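Local atomic coordinates of uncharacterized protein Atu2773 (Agrobacterium tumefaciens, PDB entry 2QV5), a protein that is of unknown function but belongs to the divergent polysaccharide deacetylase family, so it may act on carbohydrate substrates. Residues A139-S142 / A143-V147; M148-I151 / G152-G155. All coordinates share one frame; numbering follows the deposited sequence.

Interaction 1. Residues A139-S142 / A143-V147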
ATOM      1  N   ALA A 139      17.414   0.890   0.383  1.00 20.22           N
ATOM      2  CA  ALA A 139      18.637   1.215   1.119  1.00 27.32           C
ATOM      3  C   ALA A 139      19.572   2.187   0.371  1.00 26.66           C
ATOM      4  O   ALA A 139      20.628   2.558   0.893  1.00 29.75           O
ATOM      5  CB  ALA A 139      19.377  -0.076   1.485  1.00 29.45           C
ATOM      6  N   GLU A 140      19.181   2.607  -0.834  1.00 24.44           N
ATOM      7  CA  GLU A 140      20.020   3.461  -1.680  1.00 24.29           C
ATOM      8  C   GLU A 140      19.479   4.882  -1.845  1.00 23.07           C
ATOM      9  O   GLU A 140      18.581   5.116  -2.660  1.00 25.70           O
ATOM     10  CB  GLU A 140      20.230   2.805  -3.046  1.00 28.57           C
ATOM     11  CG  GLU A 140      20.887   1.427  -2.988  1.00 35.35           C
ATOM     12  CD  GLU A 140      22.357   1.480  -2.613  1.00 51.59           C
ATOM     13  OE1 GLU A 140      23.155   2.043  -3.399  1.00 57.57           O
ATOM     14  OE2 GLU A 140      22.718   0.942  -1.541  1.00 51.35           O
ATOM     15  N   GLN A 141      20.047   5.815  -1.073  1.00 23.33           N
ATOM     16  CA  GLN A 141      19.591   7.214  -0.995  1.00 21.05           C
ATOM     17  C   GLN A 141      19.473   7.877  -2.364  1.00 25.41           C
ATOM     18  O   GLN A 141      18.449   8.475  -2.680  1.00 25.10           O
ATOM     19  CB  GLN A 141      20.518   8.020  -0.070  1.00 24.73           C
ATOM     20  CG  GLN A 141      20.434   9.542  -0.188  1.00 32.57           C
ATOM     21  CD  GLN A 141      19.545  10.181   0.853  1.00 40.57           C
ATOM     22  OE1 GLN A 141      19.109   9.535   1.808  1.00 49.25           O
ATOM     23  NE2 GLN A 141      19.278  11.468   0.679  1.00 42.39           N
ATOM     24  N   SER A 142      20.507   7.723  -3.185  1.00 24.88           N
ATOM     25  CA  SER A 142      20.543   8.309  -4.521  1.00 26.65           C
ATOM     26  C   SER A 142      19.482   7.745  -5.468  1.00 26.11           C
ATOM     27  O   SER A 142      19.094   8.410  -6.419  1.00 26.31           O
ATOM     28  CB  SER A 142      21.932   8.138  -5.136  1.00 21.24           C
ATOM     29  OG  SER A 142      22.196   6.781  -5.447  1.00 30.65           O
ATOM     30  N   ALA A 143      19.024   6.521  -5.207  1.00 28.49           N
ATOM     31  CA  ALA A 143      17.989   5.886  -6.023  1.00 22.52           C
ATOM     32  C   ALA A 143      16.588   6.226  -5.512  1.00 20.75           C
ATOM     33  O   ALA A 143      15.677   6.531  -6.297  1.00 22.96           O
ATOM     34  CB  ALA A 143      18.191   4.385  -6.042  1.00 19.94           C
ATOM     35  N   LEU A 144      16.426   6.179  -4.194  1.00 20.09           N
ATOM     36  CA  LEU A 144      15.126   6.394  -3.569  1.00 23.87           C
ATOM     37  C   LEU A 144      14.682   7.866  -3.512  1.00 21.54           C
ATOM     38  O   LEU A 144      13.490   8.156  -3.678  1.00 28.86           O
ATOM     39  CB  LEU A 144      15.088   5.750  -2.176  1.00 23.50           C
ATOM     40  CG  LEU A 144      13.736   5.718  -1.451  1.00 23.70           C
ATOM     41  CD1 LEU A 144      12.650   5.036  -2.301  1.00 20.85           C
ATOM     42  CD2 LEU A 144      13.883   5.045  -0.095  1.00 24.39           C
ATOM     43  N   GLU A 145      15.620   8.786  -3.287  1.00 23.64           N
ATOM     44  CA  GLU A 145      15.282  10.210  -3.190  1.00 24.98           C
ATOM     45  C   GLU A 145      14.527  10.841  -4.399  1.00 22.41           C
ATOM     46  O   GLU A 145      13.495  11.483  -4.173  1.00 18.01           O
ATOM     47  CB  GLU A 145      16.477  11.067  -2.741  1.00 26.97           C
ATOM     48  CG  GLU A 145      16.072  12.422  -2.172  1.00 22.83           C
ATOM     49  CD  GLU A 145      17.251  13.365  -1.950  1.00 36.26           C
ATOM     50  OE1 GLU A 145      18.360  12.899  -1.590  1.00 39.64           O
ATOM     51  OE2 GLU A 145      17.060  14.589  -2.122  1.00 40.30           O
ATOM     52  N   PRO A 146      14.998  10.653  -5.663  1.00 22.73           N
ATOM     53  CA  PRO A 146      14.238  11.261  -6.771  1.00 22.00           C
ATOM     54  C   PRO A 146      12.825  10.693  -6.898  1.00 21.31           C
ATOM     55  O   PRO A 146      11.900  11.413  -7.269  1.00 16.20           O
ATOM     56  CB  PRO A 146      15.034  10.858  -8.019  1.00 26.56           C
ATOM     57  CG  PRO A 146      16.363  10.467  -7.541  1.00 27.88           C
ATOM     58  CD  PRO A 146      16.165   9.906  -6.175  1.00 23.84           C
ATOM     59  N   VAL A 147      12.693   9.402  -6.595  1.00 19.86           N
ATOM     60  CA  VAL A 147      11.426   8.666  -6.674  1.00 19.55           C
ATOM     61  C   VAL A 147      10.443   9.226  -5.648  1.00 16.49           C
ATOM     62  O   VAL A 147       9.288   9.545  -5.979  1.00 16.78           O
ATOM     63  CB  VAL A 147      11.676   7.145  -6.473  1.00 22.28           C
ATOM     64  CG1 VAL A 147      10.377   6.347  -6.385  1.00 16.90           C
ATOM     65  CG2 VAL A 147      12.540   6.622  -7.607  1.00 27.35           C
TER
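Glu-140 and Gln-141 meet Ala-143, Leu-144 and Glu-145 in the first turn of helix 141-153, a local contact in which the helix start is closed by backbone bonds and by one side-chain pair a turn apart. Glu-140 takes the N-cap position, and its carbonyl oxygen is gripped twice. Leu-144 N and Ala-143 N both donate to Glu-140 O at 2.9 Å, the second through a more bent bond. One residue on, Glu-145 N donates to Gln-141 O at 2.9 Å, the last such bond before Pro-146 interrupts the series. The CB of Ala-143 packs beside the CB of Glu-140, 4.0 Å away.

This helix is the connection of a beta-alpha-beta unit, following strand 128-131 and leading into strand 157-160 of the parallel sheet. Leu-144 faces inward onto Ser-169 and Ile-172 of helix 169-176, and Ala-143 lies against Phe-137.

On the flank facing helix 169-176, where the side chains of Gln-141 and Glu-145 both touch Ile-172, Gln-141 sends CG away from its own backbone N, chi1 163°, and then bends at chi2, which carries the amide along the helix toward Glu-145. Its NE2 comes within 2.8 Å of Glu-145 OE1, but the bond is weak because the N-H points well off the oxygen; amide and carboxylate planes stand 71° apart. The other carboxylate oxygen, OE2, is engaged by Arg-149 in a salt bridge one turn further along. Pro-146 has no N-H to offer to the turn before it, and here the helix kinks: the ring's CD sits 3.3 Å from the carbonyl oxygen of Ser-142, in the place where a helical hydrogen bond would otherwise form.

Interaction 2. Residues M148-I151 / G152-G155; sequences MRDI and GKRG
Asp-150 draws Arg-154 and Lys-153 onto its carboxylate at the C-terminal end of the helix, and the arginine can be followed outward from its backbone. Arg-154 CB lies 3.8 Å from the carbonyl oxygen of Ile-151, to which its own N is hydrogen-bonded. CG passes closer to the carbonyl oxygen of Asp-150, 3.3 Å away, and CD continues alongside toward the carboxylate. Extended from CG to NE, the chain carries the guanidinium up to the carboxylate, where NE and NH2 grip it side-on. NE donates to Asp-150 OD2 at 3.0 Å, coming from above the carboxylate plane, and NH2 meets OD1 at 3.3 Å on its syn side. Both oxygens lie near the guanidinium plane, although the two flat groups are turned 47° apart. NH1 goes the other way, to the carbonyl oxygen of Pro-7.

Asp-150 reaches this edge with CG anti to its backbone N, chi1 -177°. Its OD1 also takes a weak bond, within a salt bridge, from Lys-153 NZ at 3.3 Å, a bond from His-117 on helix 109-120, and one from a water that bridges weakly to Arg-154 NH2. So many donors would be expected to keep the buried carboxylate ionised. Asp-150, Lys-153 and Arg-154 form a salt-bridge network built on i to i+3 and i to i+4 spacing, here closing the last turn of a beta-alpha-beta crossover helix.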
ATOM      1  N   MET A 148      10.919   9.385  -4.417  1.00 17.70           N
ATOM      2  CA  MET A 148      10.096   9.920  -3.335  1.00 15.53           C
ATOM      3  C   MET A 148       9.749  11.394  -3.528  1.00 16.71           C
ATOM      4  O   MET A 148       8.681  11.842  -3.101  1.00 19.26           O
ATOM      5  CB  MET A 148      10.754   9.665  -1.979  1.00 17.96           C
ATOM      6  CG  MET A 148      10.676   8.175  -1.561  1.00 20.74           C
ATOM      7  SD  MET A 148      11.074   7.921   0.163  1.00 20.64           S
ATOM      8  CE  MET A 148       9.609   8.618   0.918  1.00 25.30           C
ATOM      9  N   ARG A 149      10.638  12.139  -4.180  1.00 14.31           N
ATOM     10  CA  ARG A 149      10.341  13.526  -4.549  1.00 18.69           C
ATOM     11  C   ARG A 149       9.232  13.616  -5.605  1.00 17.31           C
ATOM     12  O   ARG A 149       8.327  14.442  -5.474  1.00 18.12           O
ATOM     13  CB  ARG A 149      11.591  14.246  -5.033  1.00 19.54           C
ATOM     14  CG  ARG A 149      12.579  14.587  -3.925  1.00 25.38           C
ATOM     15  CD  ARG A 149      13.668  15.510  -4.442  1.00 30.33           C
ATOM     16  NE  ARG A 149      14.679  15.784  -3.422  1.00 32.51           N
ATOM     17  CZ  ARG A 149      14.595  16.761  -2.517  1.00 32.24           C
ATOM     18  NH1 ARG A 149      13.547  17.574  -2.489  1.00 30.89           N
ATOM     19  NH2 ARG A 149      15.565  16.920  -1.630  1.00 37.14           N
ATOM     20  N   ASP A 150       9.292  12.765  -6.633  1.00 17.54           N
ATOM     21  CA  ASP A 150       8.224  12.710  -7.641  1.00 18.89           C
ATOM     22  C   ASP A 150       6.863  12.349  -7.023  1.00 20.35           C
ATOM     23  O   ASP A 150       5.869  13.043  -7.255  1.00 20.60           O
ATOM     24  CB  ASP A 150       8.559  11.742  -8.779  1.00 20.87           C
ATOM     25  CG  ASP A 150       7.499  11.739  -9.869  1.00 22.86           C
ATOM     26  OD1 ASP A 150       7.555  12.598 -10.769  1.00 28.55           O
ATOM     27  OD2 ASP A 150       6.592  10.879  -9.825  1.00 31.72           O
ATOM     28  N   ILE A 151       6.838  11.281  -6.225  1.00 17.66           N
ATOM     29  CA  ILE A 151       5.620  10.836  -5.535  1.00 14.99           C
ATOM     30  C   ILE A 151       5.093  11.934  -4.603  1.00 15.51           C
ATOM     31  O   ILE A 151       3.894  12.230  -4.612  1.00 13.31           O
ATOM     32  CB  ILE A 151       5.855   9.500  -4.760  1.00 15.92           C
ATOM     33  CG1 ILE A 151       6.156   8.364  -5.740  1.00 17.89           C
ATOM     34  CG2 ILE A 151       4.632   9.126  -3.891  1.00 11.69           C
ATOM     35  CD1 ILE A 151       6.956   7.236  -5.147  1.00 19.36           C
ATOM     36  N   GLY A 152       6.006  12.546  -3.837  1.00 14.34           N
ATOM     37  CA  GLY A 152       5.665  13.585  -2.876  1.00 17.78           C
ATOM     38  C   GLY A 152       5.008  14.800  -3.509  1.00 18.08           C
ATOM     39  O   GLY A 152       4.009  15.306  -2.992  1.00 16.87           O
ATOM     40  N   LYS A 153       5.530  15.229  -4.660  1.00 21.27           N
ATOM     41  CA  LYS A 153       5.046  16.439  -5.334  1.00 23.80           C
ATOM     42  C   LYS A 153       3.668  16.273  -5.984  1.00 19.94           C
ATOM     43  O   LYS A 153       2.987  17.263  -6.247  1.00 18.81           O
ATOM     44  CB  LYS A 153       6.071  16.938  -6.362  1.00 18.82           C
ATOM     45  CG  LYS A 153       5.884  16.369  -7.763  1.00 31.65           C
ATOM     46  CD  LYS A 153       7.015  16.744  -8.702  1.00 36.02           C
ATOM     47  CE  LYS A 153       6.869  16.008 -10.020  1.00 44.66           C
ATOM     48  NZ  LYS A 153       8.202  15.832 -10.667  1.00 46.91           N
ATOM     49  N   ARG A 154       3.268  15.022  -6.225  1.00 15.05           N
ATOM     50  CA  ARG A 154       1.983  14.701  -6.851  1.00 14.21           C
ATOM     51  C   ARG A 154       0.880  14.499  -5.837  1.00 11.53           C
ATOM     52  O   ARG A 154      -0.224  14.091  -6.198  1.00 11.52           O
ATOM     53  CB  ARG A 154       2.105  13.436  -7.688  1.00 12.55           C
ATOM     54  CG  ARG A 154       3.053  13.629  -8.821  1.00 13.56           C
ATOM     55  CD  ARG A 154       3.238  12.362  -9.624  1.00 25.76           C
ATOM     56  NE  ARG A 154       4.237  12.637 -10.639  1.00 27.50           N
ATOM     57  CZ  ARG A 154       3.999  13.268 -11.782  1.00 26.66           C
ATOM     58  NH1 ARG A 154       2.773  13.684 -12.108  1.00 15.54           N
ATOM     59  NH2 ARG A 154       4.999  13.478 -12.613  1.00 22.88           N
ATOM     60  N   GLY A 155       1.177  14.775  -4.575  1.00 12.80           N
ATOM     61  CA  GLY A 155       0.161  14.720  -3.535  1.00 11.90           C
ATOM     62  C   GLY A 155      -0.208  13.308  -3.120  1.00 12.97           C
ATOM     63  O   GLY A 155      -1.316  13.070  -2.632  1.00 15.01           O
TER
HETATM   64  O   HOH W   1       7.651  14.315 -13.305  1.00 44.08           O

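From the N terminus, interaction 1 comes first, opening helix 141-153 behind the loop after strand 128-131; interaction 2 follows directly and spans the helix end, where the chain turns toward strand 157-160. The two are in series, neither nested nor crossed, with centres about 13 Å apart, and each closes just a short local stretch of chain. The salt bridge from Glu-145 to Arg-149 spans the boundary between them. Both ends of the helix lean on neighbours: residues of 143-147 and of 148-151 pack on helix 169-176, while 148-155 also engages helix 109-120 and the N-terminal segment through Pro-7.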